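Local coordinates for protein DNA polymerase II large subunit (Pyrococcus horikoshii, PDB 7OEC) that probably carries out protein splicing as a mini-intein, cutting itself out of the large subunit of an archaeal DNA polymerase II and joining the flanking pieces, at residues I121-E125 with S126-P130; V159-N162 with E163-T167. The protein carries 2 engineered substitutions. One frame throughout, in Å; residues are numbered along the deposited sequence.

Contact 1. Residues I121-E125 with S126-P130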
loop_
_atom_site.group_PDB
_atom_site.type_symbol
_atom_site.label_atom_id
_atom_site.label_comp_id
_atom_site.label_asym_id
_atom_site.label_seq_id
_atom_site.Cartn_x
_atom_site.Cartn_y
_atom_site.Cartn_z
ATOM N N ILE A 121 9.054 5.476 -5.886
ATOM C CA ILE A 121 9.774 6.139 -4.809
ATOM C C ILE A 121 9.800 5.213 -3.605
ATOM O O ILE A 121 8.761 4.693 -3.184
ATOM C CB ILE A 121 9.126 7.500 -4.465
ATOM C CG1 ILE A 121 9.153 8.421 -5.690
ATOM C CG2 ILE A 121 9.738 8.122 -3.231
ATOM C CD1 ILE A 121 10.514 8.654 -6.252
ATOM N N ILE A 122 10.975 5.062 -3.016
ATOM C CA ILE A 122 11.119 4.418 -1.724
ATOM C C ILE A 122 11.661 5.437 -0.724
ATOM O O ILE A 122 12.322 6.407 -1.093
ATOM C CB ILE A 122 12.025 3.192 -1.869
ATOM C CG1 ILE A 122 13.375 3.620 -2.343
ATOM C CG2 ILE A 122 11.379 2.086 -2.858
ATOM C CD1 ILE A 122 14.378 2.491 -2.266
ATOM N N ILE A 123 11.383 5.220 0.563
ATOM C CA ILE A 123 11.798 6.130 1.632
ATOM C C ILE A 123 12.901 5.482 2.459
ATOM O O ILE A 123 12.757 4.339 2.903
ATOM C CB ILE A 123 10.619 6.436 2.563
ATOM C CG1 ILE A 123 9.467 7.035 1.774
ATOM C CG2 ILE A 123 10.989 7.395 3.610
ATOM C CD1 ILE A 123 9.840 8.272 1.032
ATOM N N ASP A 124 13.966 6.222 2.713
ATOM C CA ASP A 124 14.919 5.808 3.730
ATOM C C ASP A 124 14.307 6.166 5.077
ATOM O O ASP A 124 14.076 7.345 5.342
ATOM C CB ASP A 124 16.238 6.537 3.511
ATOM C CG ASP A 124 17.338 6.044 4.443
ATOM O OD1 ASP A 124 17.039 5.765 5.631
ATOM O OD2 ASP A 124 18.496 5.972 3.987
ATOM N N GLU A 125 14.033 5.167 5.927
ATOM C CA GLU A 125 13.270 5.416 7.153
ATOM C C GLU A 125 14.048 6.285 8.148
ATOM O O GLU A 125 13.436 7.030 8.926
ATOM C CB GLU A 125 12.814 4.072 7.770
ATOM C CG GLU A 125 11.806 4.224 8.943
ATOM C CD GLU A 125 11.330 2.897 9.586
ATOM O OE1 GLU A 125 11.606 1.802 9.030
ATOM O OE2 GLU A 125 10.681 2.964 10.666
ATOM N N SER A 126 15.387 6.272 8.092
ATOM C CA SER A 126 16.177 7.005 9.084
ATOM C C SER A 126 16.202 8.501 8.787
ATOM O O SER A 126 16.200 9.323 9.707
ATOM C CB SER A 126 17.625 6.474 9.123
ATOM O OG SER A 126 17.691 5.059 9.335
ATOM N N THR A 127 16.286 8.872 7.518
ATOM C CA THR A 127 16.371 10.266 7.117
ATOM C C THR A 127 15.084 10.766 6.508
ATOM O O THR A 127 14.932 11.973 6.321
ATOM C CB THR A 127 17.435 10.414 6.039
ATOM O OG1 THR A 127 17.023 9.581 4.943
ATOM C CG2 THR A 127 18.806 9.963 6.578
ATOM N N LEU A 128 14.175 9.855 6.181
ATOM C CA LEU A 128 12.922 10.124 5.483
ATOM C C LEU A 128 13.157 10.636 4.071
ATOM O O LEU A 128 12.250 11.193 3.457
ATOM C CB LEU A 128 11.949 11.009 6.284
ATOM C CG LEU A 128 11.665 10.485 7.704
ATOM C CD1 LEU A 128 10.880 11.465 8.571
ATOM C CD2 LEU A 128 10.915 9.168 7.669
ATOM N N GLU A 129 14.354 10.371 3.519
ATOM C CA GLU A 129 14.669 10.847 2.181
ATOM C C GLU A 129 14.021 9.946 1.147
ATOM O O GLU A 129 14.138 8.728 1.247
ATOM C CB GLU A 129 16.168 10.767 1.912
ATOM C CG GLU A 129 16.569 11.291 0.518
ATOM C CD GLU A 129 18.052 11.126 0.206
ATOM O OE1 GLU A 129 18.726 10.240 0.789
ATOM O OE2 GLU A 129 18.552 11.931 -0.609
ATOM N N PRO A 130 13.454 10.507 0.094
ATOM C CA PRO A 130 12.969 9.688 -1.019
ATOM C C PRO A 130 14.084 9.322 -1.992
ATOM O O PRO A 130 14.980 10.119 -2.279
ATOM C CB PRO A 130 11.942 10.604 -1.687
ATOM C CG PRO A 130 12.384 11.944 -1.351
ATOM C CD PRO A 130 13.049 11.910 -0.027
HETATM O O HOH W 1 19.125 8.930 3.268
#
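S126 reaches back to D124 through its backbone: S126 N donates to D124 OD1 at 3.0 Å, with an N-H...O angle of 149°, and meets that oxygen nearly along its C-O axis. The carboxylate is available there because D124 holds CG anti to its own backbone N (chi1 -174°), and the two-residue reach of the bond makes it an Asx turn. T127 passes obliquely across the same aspartate, its OG1 3.5 Å from D124 CB. This hydroxyl sits between the backbone N and carbonyl carbon of T127, from where T127 OG1 accepts E129 N at 3.1 Å, forming an ST turn. It also donates to a water that in turn donates to D124 OD2 and to E129 OE1. Since those two carboxylate oxygens, D124 OD2 and E129 OE1, are 5.3 Å apart, the water probably eases the repulsion between them. L128 follows in a left-handed conformation (phi 64°). L128 N makes a weak, strongly bent bond to D124 O at 2.6 Å, while L128 CD2 comes within 3.5 Å of E125 O and L128 CA backs onto I123 CG2. The carbonyl of E129 then takes the nearly straight bond from D124 N, at 2.9 Å between D124 N and E129 O. P130 adds side-chain packing to a CA-H...O contact with I122 O: P130 CB lies 3.7 Å from I121 CG2, the two side chains side by side and pointing the same way, with I123 CD1 approaching at a slant. Three right-handed helical residues, E125 to T127, followed by left-handed L128, and flanked by D124 and E129 with the antiparallel pair I123-P130 just behind, are the signature of a beta hairpin with a four-residue loop.

Contact 2. Residues V159-N162 with E163-T167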
loop_
_atom_site.group_PDB
_atom_site.type_symbol
_atom_site.label_atom_id
_atom_site.label_comp_id
_atom_site.label_asym_id
_atom_site.label_seq_id
_atom_site.Cartn_x
_atom_site.Cartn_y
_atom_site.Cartn_z
ATOM N N VAL A 159 0.336 5.176 1.325
ATOM C CA VAL A 159 0.865 4.256 2.314
ATOM C C VAL A 159 2.280 3.901 1.883
ATOM O O VAL A 159 2.702 4.149 0.744
ATOM C CB VAL A 159 -0.005 2.986 2.456
ATOM C CG1 VAL A 159 -1.386 3.306 3.018
ATOM C CG2 VAL A 159 -0.182 2.281 1.128
ATOM N N ILE A 160 3.018 3.317 2.822
ATOM C CA ILE A 160 4.406 2.920 2.623
ATOM C C ILE A 160 4.482 1.422 2.870
ATOM O O ILE A 160 4.255 0.961 3.993
ATOM C CB ILE A 160 5.348 3.729 3.521
ATOM C CG1 ILE A 160 5.170 5.227 3.166
ATOM C CG2 ILE A 160 6.774 3.270 3.311
ATOM C CD1 ILE A 160 5.900 6.146 4.017
ATOM N N ILE A 161 4.743 0.651 1.816
ATOM C CA ILE A 161 4.533 -0.788 1.878
ATOM C C ILE A 161 5.806 -1.567 1.584
ATOM O O ILE A 161 6.741 -1.088 0.952
ATOM C CB ILE A 161 3.400 -1.262 0.957
ATOM C CG1 ILE A 161 3.714 -1.007 -0.499
ATOM C CG2 ILE A 161 2.051 -0.668 1.440
ATOM C CD1 ILE A 161 2.754 -1.739 -1.439
ATOM N N ASN A 162 5.833 -2.795 2.066
ATOM C CA ASN A 162 6.927 -3.717 1.810
ATOM C C ASN A 162 8.246 -3.002 2.106
ATOM O O ASN A 162 8.396 -2.478 3.219
ATOM C CB ASN A 162 6.795 -4.328 0.433
ATOM C CG ASN A 162 5.567 -5.190 0.322
ATOM O OD1 ASN A 162 4.925 -5.498 1.320
ATOM N ND2 ASN A 162 5.222 -5.578 -0.891
ATOM N N GLU A 163 9.211 -3.019 1.190
ATOM C CA GLU A 163 10.512 -2.396 1.415
ATOM C C GLU A 163 10.411 -0.897 1.143
ATOM O O GLU A 163 11.026 -0.347 0.223
ATOM C CB GLU A 163 11.569 -3.050 0.539
ATOM C CG GLU A 163 11.639 -4.567 0.757
ATOM C CD GLU A 163 10.859 -5.405 -0.285
ATOM O OE1 GLU A 163 9.947 -4.868 -0.949
ATOM O OE2 GLU A 163 11.186 -6.630 -0.440
ATOM N N ASN A 164 9.609 -0.236 1.983
ATOM C CA ASN A 164 9.588 1.226 2.070
ATOM C C ASN A 164 9.091 1.897 0.777
ATOM O O ASN A 164 9.474 3.026 0.460
ATOM C CB ASN A 164 10.954 1.778 2.511
ATOM C CG ASN A 164 11.391 1.307 3.882
ATOM O OD1 ASN A 164 10.832 0.423 4.498
ATOM N ND2 ASN A 164 12.408 1.926 4.358
ATOM N N ILE A 165 8.133 1.254 0.100
ATOM C CA ILE A 165 7.627 1.692 -1.198
ATOM C C ILE A 165 6.446 2.630 -1.015
ATOM O O ILE A 165 5.460 2.271 -0.377
ATOM C CB ILE A 165 7.226 0.473 -2.041
ATOM C CG1 ILE A 165 8.462 -0.339 -2.416
ATOM C CG2 ILE A 165 6.469 0.920 -3.266
ATOM C CD1 ILE A 165 8.145 -1.791 -2.722
ATOM N N VAL A 166 6.505 3.812 -1.618
ATOM C CA VAL A 166 5.382 4.744 -1.546
ATOM C C VAL A 166 4.350 4.346 -2.591
ATOM O O VAL A 166 4.676 4.223 -3.779
ATOM C CB VAL A 166 5.849 6.185 -1.796
ATOM C CG1 VAL A 166 4.639 7.171 -1.821
ATOM C CG2 VAL A 166 6.821 6.606 -0.737
ATOM N N THR A 167 3.100 4.179 -2.173
ATOM C CA THR A 167 2.057 3.883 -3.146
ATOM C C THR A 167 0.729 4.447 -2.660
ATOM O O THR A 167 0.631 5.061 -1.599
ATOM C CB THR A 167 2.014 2.394 -3.527
ATOM O OG1 THR A 167 1.241 2.223 -4.739
ATOM C CG2 THR A 167 1.384 1.634 -2.468
#
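V159 and T167 form the far rung of this hairpin, each backbone N bonded to the other's carbonyl: V159 N to T167 O and T167 N to V159 O are both 2.9 Å. A second rung pairs I161 with I165, again by two bonds, I161 N to I165 O at 2.8 Å and I165 N to I161 O at 2.9 Å. The tight part of the contact is the sheet face carrying V159, I161, I165 and T167. There the methyl of T167 is the common meeting point: T167 CG2 lies 4.0 Å from V159 CG2 beside it, and 3.8 Å from I161 CD1, which crosses it at a slant. I161 gets there because CG1 stands between its backbone N and carbonyl carbon (chi1 64°) and the chain then runs on extended. I165 CB comes 3.4 Å from I161 O, beyond the oxygen rather than above the carbonyl. The face carrying I160 and V166 is looser within the hairpin, since I160 CG1 and V166 CG2 come no nearer than 4.5 Å; I160 instead lays its CG2 against N164 CA. The turn is the more open side. E163 and N164 are partly exposed, and a weak bond from N164 N to N162 O spans the inverse gamma turn centred on E163; their polar ends are held outside the hairpin, E163 OE1 by S89 N and N164 ND2 by I123 O. N164, in a left-handed conformation (phi 65°), shares I161 with I165 as a G1 beta bulge. N162, by contrast, is buried, its OD1 bonded to R10 N and its ND2 to S89 O. Around the hairpin, F90 of strand 89-93 packs on I161, N162, I165 and T167, F5 of strand 5-6 touches I161 and T167, and I160 shares backbone bonding with L12 of strand 10-15.

How the contacts relate
The two contacts are hairpin turns in series along the chain, with strands 130-141 and 147-153 between them and their centres about 10 Å apart inside one intein splicing domain. They meet directly. I121 O lies 2.9 Å from V166 N and I123 O 2.8 Å from N164 ND2, both probable hydrogen bonds, and I123 CG1 packs on V166 CG2. Contact 1 turns at the surface, while contact 2 lies nearer the centre of the chain. Strand 119-123, an outer strand of its four-stranded sheet, is thus joined to the C-terminal hairpin by backbone bonds, I121 with V166 and I123 with N164.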